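Local coordinates for protein B-agarase (PDB 5Z6P) that probably hydrolyses agarose, the galactan of red-algal cell walls, as a beta-agarase of glycoside hydrolase family 50, at residues V420-M425 and P439-N444; F430-N435 and G711-Q716; T562-W567 and K572-L577. One frame throughout, in Å; residues are numbered along the deposited sequence.

Contacts 1 and 2 are buried and adjacent, their centres 13 Å apart, whereas contact 3 lies across the chain's centre from contact 1, partly buried, with nearest atoms about 41 Å from contact 1 and 35 Å from contact 2. Helix 413-428 and the chain that follows it serve both inner contacts: contact 1 packs that helix against residues 439-444, and contact 2 carries the intervening segment 430-435 to strand 709-714. Leu433 joins them, touching Met425 and Phe441. Chemistry changes with place: contact 1 sets methyl groups beside a phenyl ring, contact 2 sets a glycine CA and a cysteine sulfur against an imidazole, and contact 3 joins two loops through methyl groups alone.

Contact 1: V420-M425 and P439-N444; sequences VTVDRM and PEFYDN
Asn444 OD1 accepts the backbone N-H groups of both Arg446 and Ile447, the first closing an Asx turn, while the other end of the same amide turns back on its own loop. Asn444 ND2 donates to Phe441 O over 2.8 Å, with an N-H...O angle of 161° and the acceptor almost in the amide plane. Phe441 O also receives a weak bond from Asn444 N, so the type I turn from Phe441 to Asn444 is closed by backbone and side chain together. With its amide rotation fixed in this way, Asn444 brings OD1 to 4.3 Å from Val422 CG1.

The main apolar touch is made by Phe441. Its ring meets Val422 edge-on, CG2 lying near the ring plane 3.9 Å from Phe441 CD1. Val422 has CG1 anti to the backbone N (chi1 175°), which spreads its two methyls between Asn444 and the ring. One helix position earlier, the side chain of Thr421 crosses that of Phe441 at about a right angle, its CG2 4.1 Å from Phe441 CE1, while its OG1 is held by Trp417 O and Tyr717 OH.

Residues 439-444 thus lie along one side of helix 413-428, on the way to strand 449-453. Val420 of that helix packs on helix 241-255, and Tyr442 in the loop reaches helix 478-495.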
loop_
_atom_site.group_PDB
_atom_site.type_symbol
_atom_site.label_atom_id
_atom_site.label_comp_id
_atom_site.label_asym_id
_atom_site.label_seq_id
_atom_site.Cartn_x
_atom_site.Cartn_y
_atom_site.Cartn_z
ATOM N N VAL A 420 -20.368 17.284 3.779
ATOM C CA VAL A 420 -20.649 16.462 2.613
ATOM C C VAL A 420 -19.921 15.107 2.669
ATOM O O VAL A 420 -20.488 14.086 2.312
ATOM C CB VAL A 420 -20.284 17.202 1.325
ATOM C CG1 VAL A 420 -20.319 16.263 0.132
ATOM C CG2 VAL A 420 -21.240 18.364 1.129
ATOM N N THR A 421 -18.674 15.111 3.131
ATOM C CA THR A 421 -17.913 13.881 3.315
ATOM C C THR A 421 -18.662 12.898 4.214
ATOM O O THR A 421 -18.823 11.739 3.854
ATOM C CB THR A 421 -16.499 14.159 3.909
ATOM O OG1 THR A 421 -15.699 14.880 2.967
ATOM C CG2 THR A 421 -15.794 12.866 4.257
ATOM N N VAL A 422 -19.129 13.362 5.369
ATOM C CA VAL A 422 -19.889 12.495 6.271
ATOM C C VAL A 422 -21.222 12.088 5.622
ATOM O O VAL A 422 -21.637 10.934 5.745
ATOM C CB VAL A 422 -20.152 13.153 7.654
ATOM C CG1 VAL A 422 -21.042 12.256 8.516
ATOM C CG2 VAL A 422 -18.849 13.421 8.369
ATOM N N ASP A 423 -21.875 13.027 4.934
ATOM C CA ASP A 423 -23.095 12.728 4.185
ATOM C C ASP A 423 -22.856 11.630 3.176
ATOM O O ASP A 423 -23.657 10.722 3.036
ATOM C CB ASP A 423 -23.620 13.959 3.441
ATOM C CG ASP A 423 -24.272 14.968 4.350
ATOM O OD1 ASP A 423 -24.655 14.623 5.484
ATOM O OD2 ASP A 423 -24.409 16.128 3.906
ATOM N N ARG A 424 -21.747 11.744 2.459
ATOM C CA ARG A 424 -21.345 10.750 1.487
ATOM C C ARG A 424 -21.127 9.362 2.110
ATOM O O ARG A 424 -21.643 8.368 1.607
ATOM C CB ARG A 424 -20.065 11.182 0.779
ATOM C CG ARG A 424 -20.224 12.204 -0.332
ATOM C CD ARG A 424 -18.842 12.678 -0.779
ATOM N NE ARG A 424 -18.875 13.513 -1.980
ATOM C CZ ARG A 424 -17.835 14.199 -2.438
ATOM N NH1 ARG A 424 -16.684 14.156 -1.783
ATOM N NH2 ARG A 424 -17.946 14.939 -3.534
ATOM N N MET A 425 -20.326 9.294 3.174
ATOM C CA MET A 425 -20.012 7.995 3.769
ATOM C C MET A 425 -21.299 7.277 4.188
ATOM O O MET A 425 -21.464 6.110 3.910
ATOM C CB MET A 425 -19.069 8.138 4.966
ATOM C CG MET A 425 -17.732 8.789 4.641
ATOM S SD MET A 425 -16.893 8.090 3.215
ATOM C CE MET A 425 -15.803 9.439 2.816
ATOM N N PRO A 439 -8.790 15.147 12.860
ATOM C CA PRO A 439 -9.385 15.205 14.195
ATOM C C PRO A 439 -10.574 16.155 14.244
ATOM O O PRO A 439 -11.357 16.085 15.181
ATOM C CB PRO A 439 -8.238 15.720 15.074
ATOM C CG PRO A 439 -7.015 15.483 14.295
ATOM C CD PRO A 439 -7.405 15.645 12.866
ATOM N N GLU A 440 -10.690 17.035 13.251
ATOM C CA GLU A 440 -11.876 17.856 13.113
ATOM C C GLU A 440 -13.147 17.022 12.932
ATOM O O GLU A 440 -14.239 17.516 13.178
ATOM C CB GLU A 440 -11.731 18.819 11.938
ATOM C CG GLU A 440 -10.859 20.037 12.214
ATOM C CD GLU A 440 -9.386 19.791 11.947
ATOM O OE1 GLU A 440 -9.009 18.663 11.587
ATOM O OE2 GLU A 440 -8.602 20.734 12.109
ATOM N N PHE A 441 -13.011 15.777 12.487
ATOM C CA PHE A 441 -14.172 14.916 12.257
ATOM C C PHE A 441 -14.591 14.173 13.518
ATOM O O PHE A 441 -15.665 13.572 13.564
ATOM C CB PHE A 441 -13.897 13.883 11.153
ATOM C CG PHE A 441 -13.953 14.428 9.760
ATOM C CD1 PHE A 441 -15.156 14.482 9.069
ATOM C CD2 PHE A 441 -12.804 14.860 9.121
ATOM C CE1 PHE A 441 -15.221 14.959 7.775
ATOM C CE2 PHE A 441 -12.863 15.343 7.817
ATOM C CZ PHE A 441 -14.083 15.387 7.155
ATOM N N TYR A 442 -13.737 14.212 14.538
ATOM C CA TYR A 442 -13.893 13.328 15.684
ATOM C C TYR A 442 -15.100 13.669 16.573
ATOM O O TYR A 442 -15.551 12.827 17.328
ATOM C CB TYR A 442 -12.621 13.319 16.536
ATOM C CG TYR A 442 -11.402 12.635 15.920
ATOM C CD1 TYR A 442 -11.458 12.015 14.673
ATOM C CD2 TYR A 442 -10.188 12.621 16.601
ATOM C CE1 TYR A 442 -10.352 11.421 14.129
ATOM C CE2 TYR A 442 -9.078 12.023 16.073
ATOM C CZ TYR A 442 -9.155 11.420 14.844
ATOM O OH TYR A 442 -8.030 10.828 14.341
ATOM N N ASP A 443 -15.626 14.887 16.500
ATOM C CA ASP A 443 -16.845 15.184 17.263
ATOM C C ASP A 443 -18.105 15.216 16.389
ATOM O O ASP A 443 -19.071 15.906 16.715
ATOM C CB ASP A 443 -16.706 16.513 18.034
ATOM C CG ASP A 443 -16.554 17.727 17.128
ATOM O OD1 ASP A 443 -16.793 17.637 15.905
ATOM O OD2 ASP A 443 -16.200 18.801 17.651
ATOM N N ASN A 444 -18.107 14.461 15.298
ATOM C CA ASN A 444 -19.156 14.617 14.294
ATOM C C ASN A 444 -20.480 14.000 14.733
ATOM O O ASN A 444 -21.546 14.464 14.319
ATOM C CB ASN A 444 -18.713 14.031 12.955
ATOM C CG ASN A 444 -18.848 12.522 12.889
ATOM O OD1 ASN A 444 -19.941 11.995 12.668
ATOM N ND2 ASN A 444 -17.729 11.812 13.054
#

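Contact 2: F430-N435 and G711-Q716; sequences FTCLGN and GAHYFQ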
loop_
_atom_site.group_PDB
_atom_site.type_symbol
_atom_site.label_atom_id
_atom_site.label_comp_id
_atom_site.label_asym_id
_atom_site.label_seq_id
_atom_site.Cartn_x
_atom_site.Cartn_y
_atom_site.Cartn_z
ATOM N N PHE A 430 -20.965 3.264 4.251
ATOM C CA PHE A 430 -19.797 2.961 5.069
ATOM C C PHE A 430 -20.155 3.152 6.517
ATOM O O PHE A 430 -20.919 4.047 6.841
ATOM C CB PHE A 430 -18.601 3.838 4.702
ATOM C CG PHE A 430 -17.935 3.442 3.427
ATOM C CD1 PHE A 430 -17.377 2.179 3.283
ATOM C CD2 PHE A 430 -17.870 4.329 2.360
ATOM C CE1 PHE A 430 -16.759 1.821 2.109
ATOM C CE2 PHE A 430 -17.249 3.971 1.184
ATOM C CZ PHE A 430 -16.704 2.715 1.051
ATOM N N THR A 431 -19.622 2.292 7.381
ATOM C CA THR A 431 -19.935 2.348 8.800
ATOM C C THR A 431 -18.901 3.101 9.624
ATOM O O THR A 431 -19.020 3.184 10.855
ATOM C CB THR A 431 -20.077 0.927 9.390
ATOM O OG1 THR A 431 -18.968 0.124 8.976
ATOM C CG2 THR A 431 -21.389 0.283 8.903
ATOM N N CYS A 432 -17.883 3.631 8.950
ATOM C CA CYS A 432 -16.875 4.433 9.632
ATOM C C CYS A 432 -16.096 5.336 8.710
ATOM O O CYS A 432 -16.152 5.215 7.496
ATOM C CB CYS A 432 -15.861 3.546 10.368
ATOM S SG CYS A 432 -14.671 2.751 9.262
ATOM N N LEU A 433 -15.354 6.228 9.352
ATOM C CA LEU A 433 -14.242 6.945 8.778
ATOM C C LEU A 433 -12.987 6.180 9.192
ATOM O O LEU A 433 -12.833 5.839 10.370
ATOM C CB LEU A 433 -14.199 8.389 9.292
ATOM C CG LEU A 433 -15.501 9.202 9.171
ATOM C CD1 LEU A 433 -15.369 10.567 9.837
ATOM C CD2 LEU A 433 -15.875 9.353 7.725
ATOM N N GLY A 434 -12.103 5.913 8.233
ATOM C CA GLY A 434 -10.955 5.060 8.443
ATOM C C GLY A 434 -9.744 5.726 9.069
ATOM O O GLY A 434 -9.868 6.727 9.752
ATOM N N ASN A 435 -8.568 5.156 8.839
ATOM C CA ASN A 435 -7.374 5.686 9.476
ATOM C C ASN A 435 -6.951 7.001 8.869
ATOM O O ASN A 435 -7.208 7.255 7.696
ATOM C CB ASN A 435 -6.219 4.709 9.402
ATOM C CG ASN A 435 -5.214 4.948 10.503
ATOM O OD1 ASN A 435 -5.560 5.512 11.539
ATOM N ND2 ASN A 435 -3.981 4.536 10.290
ATOM N N GLY A 711 -13.618 -6.066 9.610
ATOM C CA GLY A 711 -13.652 -4.853 8.811
ATOM C C GLY A 711 -12.580 -4.780 7.741
ATOM O O GLY A 711 -11.674 -5.615 7.704
ATOM N N ALA A 712 -12.708 -3.788 6.857
ATOM C CA ALA A 712 -11.715 -3.499 5.828
ATOM C C ALA A 712 -11.780 -2.019 5.419
ATOM O O ALA A 712 -12.848 -1.480 5.127
ATOM C CB ALA A 712 -11.904 -4.418 4.591
ATOM N N HIS A 713 -10.625 -1.367 5.437
ATOM C CA HIS A 713 -10.535 0.047 5.113
ATOM C C HIS A 713 -9.781 0.247 3.801
ATOM O O HIS A 713 -8.741 -0.359 3.576
ATOM C CB HIS A 713 -9.857 0.827 6.233
ATOM C CG HIS A 713 -10.589 0.784 7.534
ATOM N ND1 HIS A 713 -9.973 1.017 8.745
ATOM C CD2 HIS A 713 -11.888 0.518 7.819
ATOM C CE1 HIS A 713 -10.860 0.920 9.713
ATOM N NE2 HIS A 713 -12.028 0.617 9.184
ATOM N N TYR A 714 -10.326 1.120 2.957
ATOM C CA TYR A 714 -9.842 1.342 1.614
ATOM C C TYR A 714 -8.929 2.574 1.541
ATOM O O TYR A 714 -9.268 3.656 2.015
ATOM C CB TYR A 714 -11.030 1.486 0.640
ATOM C CG TYR A 714 -10.625 1.721 -0.802
ATOM C CD1 TYR A 714 -10.255 2.991 -1.244
ATOM C CD2 TYR A 714 -10.590 0.687 -1.712
ATOM C CE1 TYR A 714 -9.871 3.210 -2.537
ATOM C CE2 TYR A 714 -10.206 0.900 -3.020
ATOM C CZ TYR A 714 -9.856 2.172 -3.426
ATOM O OH TYR A 714 -9.452 2.400 -4.706
ATOM N N PHE A 715 -7.767 2.391 0.931
ATOM C CA PHE A 715 -6.799 3.482 0.797
ATOM C C PHE A 715 -6.865 3.958 -0.656
ATOM O O PHE A 715 -6.296 3.317 -1.520
ATOM C CB PHE A 715 -5.388 3.001 1.175
ATOM C CG PHE A 715 -4.382 4.112 1.394
ATOM C CD1 PHE A 715 -3.869 4.822 0.325
ATOM C CD2 PHE A 715 -3.930 4.419 2.661
ATOM C CE1 PHE A 715 -2.931 5.836 0.515
ATOM C CE2 PHE A 715 -2.989 5.432 2.857
ATOM C CZ PHE A 715 -2.489 6.132 1.774
ATOM N N GLN A 716 -7.503 5.092 -0.936
ATOM C CA GLN A 716 -7.836 6.149 0.003
ATOM C C GLN A 716 -9.045 6.938 -0.536
ATOM O O GLN A 716 -9.516 6.671 -1.632
ATOM C CB GLN A 716 -6.632 7.088 0.195
ATOM C CG GLN A 716 -6.161 7.661 -1.141
ATOM C CD GLN A 716 -4.970 8.612 -1.047
ATOM O OE1 GLN A 716 -4.524 8.959 0.036
ATOM N NE2 GLN A 716 -4.460 9.041 -2.206
#
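His713 projects toward segment 430-435 from strand 709-714, a strand of the central sheet, consistent with the (beta/alpha)8 barrel of family 50 glycosidases. Segment 430-435 bridges two strands by backbone hydrogen bonds: Gly434 is tied to Leu305 of strand 299-305, the strand beside 709-714, and Leu433 to Phe450 of strand 449-453.

Within segment 430-435, two groups carry the contact with the imidazole. Gly434 stands over one face, its CA 4.3 Å from the His713 ring centroid and 14° off the ring normal, a CH-pi contact displaced toward the ND1 side: Gly434 CA is 4.2 Å from His713 ND1. Having no side chain, Gly434 lets the backbone itself lie above the ring. Cys432 comes in obliquely, with SG 4.2 Å from the same centroid of His713 and 51° off the normal. Its sulfur is nearest the far end of the ring, 3.4 Å from His713 NE2 and 3.8 Å from His713 CD2. The torsion of Cys432 sets SG between its backbone N and carbonyl carbon (chi1 75°), directing the sulfur at the histidine.

Phe450 adds an edge-to-face partner to the same imidazole, and all four touching residues, Cys432, Gly434, Asn435 and His713, are buried. Beside Gly434, Asn435 N lies 4.4 Å from His713 ND1, yet is hydrogen-bonded to Asp306 OD1.

Contact 3: T562-W567 and K572-L577; sequences TNLASW and KGVKGL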
loop_
_atom_site.group_PDB
_atom_site.type_symbol
_atom_site.label_atom_id
_atom_site.label_comp_id
_atom_site.label_asym_id
_atom_site.label_seq_id
_atom_site.Cartn_x
_atom_site.Cartn_y
_atom_site.Cartn_z
ATOM N N THR A 562 29.789 -22.225 17.561
ATOM C CA THR A 562 30.604 -21.036 17.766
ATOM C C THR A 562 31.670 -21.301 18.829
ATOM O O THR A 562 31.654 -22.342 19.458
ATOM C CB THR A 562 29.751 -19.827 18.200
ATOM O OG1 THR A 562 28.972 -20.184 19.353
ATOM C CG2 THR A 562 28.825 -19.372 17.057
ATOM N N ASN A 563 32.589 -20.364 19.027
ATOM C CA ASN A 563 33.619 -20.520 20.055
ATOM C C ASN A 563 33.634 -19.334 21.009
ATOM O O ASN A 563 34.692 -18.772 21.270
ATOM C CB ASN A 563 35.026 -20.664 19.441
ATOM C CG ASN A 563 35.084 -21.652 18.293
ATOM O OD1 ASN A 563 35.451 -21.292 17.176
ATOM N ND2 ASN A 563 34.748 -22.899 18.560
ATOM N N LEU A 564 32.468 -18.919 21.491
ATOM C CA LEU A 564 32.403 -17.777 22.395
ATOM C C LEU A 564 33.022 -18.131 23.751
ATOM O O LEU A 564 32.862 -19.243 24.239
ATOM C CB LEU A 564 30.954 -17.307 22.549
ATOM C CG LEU A 564 30.350 -16.802 21.230
ATOM C CD1 LEU A 564 28.862 -16.532 21.336
ATOM C CD2 LEU A 564 31.082 -15.536 20.809
ATOM N N ALA A 565 33.732 -17.181 24.346
ATOM C CA ALA A 565 34.410 -17.400 25.625
ATOM C C ALA A 565 33.489 -17.314 26.850
ATOM O O ALA A 565 33.758 -17.929 27.869
ATOM C CB ALA A 565 35.560 -16.403 25.780
ATOM N N SER A 566 32.411 -16.546 26.751
ATOM C CA SER A 566 31.579 -16.249 27.913
ATOM C C SER A 566 30.314 -15.554 27.479
ATOM O O SER A 566 30.175 -15.170 26.321
ATOM C CB SER A 566 32.322 -15.346 28.905
ATOM O OG SER A 566 32.592 -14.078 28.309
ATOM N N TRP A 567 29.409 -15.354 28.422
ATOM C CA TRP A 567 28.192 -14.624 28.128
ATOM C C TRP A 567 28.545 -13.174 27.804
ATOM O O TRP A 567 27.926 -12.560 26.962
ATOM C CB TRP A 567 27.207 -14.737 29.293
ATOM C CG TRP A 567 26.627 -16.128 29.375
ATOM C CD1 TRP A 567 26.805 -17.025 30.376
ATOM C CD2 TRP A 567 25.814 -16.781 28.386
ATOM N NE1 TRP A 567 26.144 -18.193 30.090
ATOM C CE2 TRP A 567 25.525 -18.073 28.869
ATOM C CE3 TRP A 567 25.282 -16.392 27.152
ATOM C CZ2 TRP A 567 24.734 -18.989 28.162
ATOM C CZ3 TRP A 567 24.492 -17.305 26.437
ATOM C CH2 TRP A 567 24.229 -18.587 26.949
ATOM N N LYS A 572 28.998 -8.587 23.993
ATOM C CA LYS A 572 29.814 -7.595 23.287
ATOM C C LYS A 572 29.458 -7.496 21.797
ATOM O O LYS A 572 29.574 -6.439 21.187
ATOM C CB LYS A 572 31.307 -7.930 23.452
ATOM C CG LYS A 572 32.245 -7.235 22.471
ATOM C CD LYS A 572 33.636 -7.007 23.078
ATOM C CE LYS A 572 34.262 -5.664 22.652
ATOM N NZ LYS A 572 33.281 -4.562 22.385
ATOM N N GLY A 573 29.036 -8.609 21.213
ATOM C CA GLY A 573 28.574 -8.610 19.835
ATOM C C GLY A 573 29.058 -9.844 19.106
ATOM O O GLY A 573 30.225 -10.201 19.215
ATOM N N VAL A 574 28.161 -10.510 18.386
ATOM C CA VAL A 574 28.558 -11.609 17.515
ATOM C C VAL A 574 28.058 -11.382 16.089
ATOM O O VAL A 574 26.914 -10.994 15.868
ATOM C CB VAL A 574 28.049 -12.977 18.020
ATOM C CG1 VAL A 574 28.706 -13.321 19.307
ATOM C CG2 VAL A 574 26.543 -12.971 18.209
ATOM N N LYS A 575 28.937 -11.640 15.131
ATOM C CA LYS A 575 28.649 -11.422 13.722
ATOM C C LYS A 575 29.128 -12.624 12.923
ATOM O O LYS A 575 29.849 -13.472 13.442
ATOM C CB LYS A 575 29.331 -10.147 13.221
ATOM C CG LYS A 575 28.796 -8.871 13.828
ATOM C CD LYS A 575 29.557 -7.668 13.342
ATOM C CE LYS A 575 29.078 -6.417 14.049
ATOM N NZ LYS A 575 29.852 -5.207 13.658
ATOM N N GLY A 576 28.729 -12.692 11.659
ATOM C CA GLY A 576 29.155 -13.776 10.799
ATOM C C GLY A 576 28.584 -15.121 11.208
ATOM O O GLY A 576 29.221 -16.156 11.020
ATOM N N LEU A 577 27.373 -15.097 11.766
ATOM C CA LEU A 577 26.694 -16.312 12.190
ATOM C C LEU A 577 26.306 -17.114 10.958
ATOM O O LEU A 577 25.952 -16.547 9.930
ATOM C CB LEU A 577 25.458 -15.982 13.035
ATOM C CG LEU A 577 25.689 -15.218 14.347
ATOM C CD1 LEU A 577 24.364 -14.871 15.005
ATOM C CD2 LEU A 577 26.583 -15.992 15.310
#
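Leu564 and Val574 share a first torsion: Leu564 holds CG, and Val574 holds CG1, beside the backbone N and opposite the carbonyl carbon (chi1 -63° and -66°). Each residue thereby points a branch at the other loop, and the two side chains cross at about a right angle. Val574 CG1 fits against the fork of the leucine, 3.6 Å from Leu564 CD2 and 3.8 Å from Leu564 CD1, so that one methyl touches two.

A looser pair lies further from the short helix between the segments, where Thr562 CG2 comes within 4.4 Å of Leu577 CD2. The hydroxyl of that threonine is engaged with Asn557 OD1, while its methyl faces Leu577. Asn557 also donates through ND2 to Leu564 O, tying the first loop to helix 553-560 at two points. From that helix Ile553 and Leu556 pack on Leu564, while Tyr587 of helix 581-609 touches Leu577; Val574 is the buried member of the four.

Ser566 is the N-cap of helix 567-572, its OG bonded to Asp569 N, and Gly573 leaves helical geometry with positive phi just after the last turn. The arrangement is a short helix, N-capped by Ser566, whose entering and leaving loops meet through methyl groups, within the helical region running from helix 553-560 to helix 581-609.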